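Poly-gamma-glutamate hydrolase (Bacillus phage phiNIT1, PDB 3A9L) is a zinc-dependent peptidase that hydrolyses the gamma-glutamyl linkages of bacterial poly-gamma-glutamate. Local coordinates at residues A[39-42]-A[48-51]. Residues are numbered along the deposited sequence; the frame is centred on the assembly and turned at random.
With ZN (zinc ion), chain C.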
# COMPACT_ATOMS: atom_id res chain seq x y z
N PRO A 39 0.97 -12.71 5.00
CA PRO A 39 0.38 -13.22 3.75
C PRO A 39 -1.06 -13.71 3.95
O PRO A 39 -1.76 -14.03 2.96
CB PRO A 39 1.29 -14.39 3.38
CG PRO A 39 1.86 -14.89 4.68
CD PRO A 39 1.95 -13.66 5.59
N HIS A 40 -1.46 -13.79 5.22
CA HIS A 40 -2.75 -14.36 5.66
C HIS A 40 -3.59 -13.34 6.46
O HIS A 40 -4.17 -13.65 7.54
CB HIS A 40 -2.52 -15.71 6.39
CG HIS A 40 -1.62 -16.65 5.63
ND1 HIS A 40 -0.80 -17.57 6.25
CD2 HIS A 40 -1.39 -16.80 4.30
CE1 HIS A 40 -0.10 -18.23 5.35
NE2 HIS A 40 -0.43 -17.77 4.15
N ALA A 41 -3.67 -12.11 5.94
CA ALA A 41 -4.37 -11.02 6.62
C ALA A 41 -5.86 -10.92 6.26
O ALA A 41 -6.40 -11.77 5.56
CB ALA A 41 -3.66 -9.70 6.38
N GLY A 42 -6.52 -9.87 6.76
CA GLY A 42 -7.98 -9.72 6.63
C GLY A 42 -8.61 -10.89 7.33
O GLY A 42 -8.20 -11.22 8.44
N THR A 48 -4.46 -10.39 12.33
CA THR A 48 -3.15 -10.02 11.79
C THR A 48 -3.12 -8.61 11.20
O THR A 48 -2.16 -7.85 11.38
CB THR A 48 -2.69 -11.03 10.71
OG1 THR A 48 -3.78 -11.31 9.84
CG2 THR A 48 -2.25 -12.35 11.35
N THR A 49 -4.16 -8.25 10.45
CA THR A 49 -4.26 -6.90 9.89
C THR A 49 -4.13 -5.83 10.96
O THR A 49 -3.35 -4.90 10.81
CB THR A 49 -5.61 -6.69 9.15
OG1 THR A 49 -5.61 -7.46 7.96
CG2 THR A 49 -5.82 -5.21 8.79
N GLU A 50 -4.88 -6.00 12.06
CA GLU A 50 -5.02 -4.94 13.08
C GLU A 50 -3.76 -4.86 13.92
O GLU A 50 -3.33 -3.78 14.32
CB GLU A 50 -6.25 -5.19 13.97
CG GLU A 50 -7.62 -5.08 13.22
CD GLU A 50 -8.01 -6.27 12.34
OE1 GLU A 50 -7.60 -7.42 12.60
OE2 GLU A 50 -8.76 -6.05 11.34
N LEU A 51 -3.19 -6.02 14.21
CA LEU A 51 -1.94 -6.04 14.95
C LEU A 51 -0.83 -5.44 14.11
O LEU A 51 -0.01 -4.74 14.63
CB LEU A 51 -1.58 -7.44 15.45
CG LEU A 51 -0.19 -7.60 16.09
CD1 LEU A 51 -0.07 -6.77 17.39
CD2 LEU A 51 0.15 -9.05 16.30
ZN ZN C . -0.61 -18.11 8.36
O HOH W 1 -7.18 -9.56 10.33
O HOH W 2 -0.57 -19.51 10.16
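His40, Ala41 and Gly42 meet Thr48 and Thr49 where the end of strand 34-42 faces the first turn of helix 48-59. The two elements open a beta-alpha-beta unit that returns through strand 62-68, and His40 supplies a zinc ligand. Pro39 CG lies over one face of the His40 ring. His40 turns this ring away from the helix and binds the zinc through ND1 at 2.2 Å. Glu45, from the loop between the two segments, and His103 bind the same ion, as does a water. The other ring nitrogen, NE2, is hydrogen-bonded to Val79 O, which helps to fix the rotation of the imidazole. On the helix side, His40 O lies 3.3 Å from Thr48 OG1, which is hydrogen-bonded to Glu45 O. With chi1 at 44°, Thr48 OG1 sits between its backbone N and carbonyl carbon and rests against Ala41 CA. Ala41 CB packs against Thr49 OG1 at 3.4 Å. The backbone of Ala41 is hydrogen-bonded to Phe66 and Gly68 of strand 62-68, which runs parallel beside it. Gly42 makes the direct polar link: its N-H donates to Thr49 OG1 at 2.8 Å, with an angle of 158° at the hydrogen. Gln67 OE1 is a second partner of this buried hydroxyl. A water bridges Gly42 to the helix, donating to Gly42 O at 2.7 Å and Glu50 OE1 at 3.1 Å, while accepting from Thr49 N at 3.3 Å.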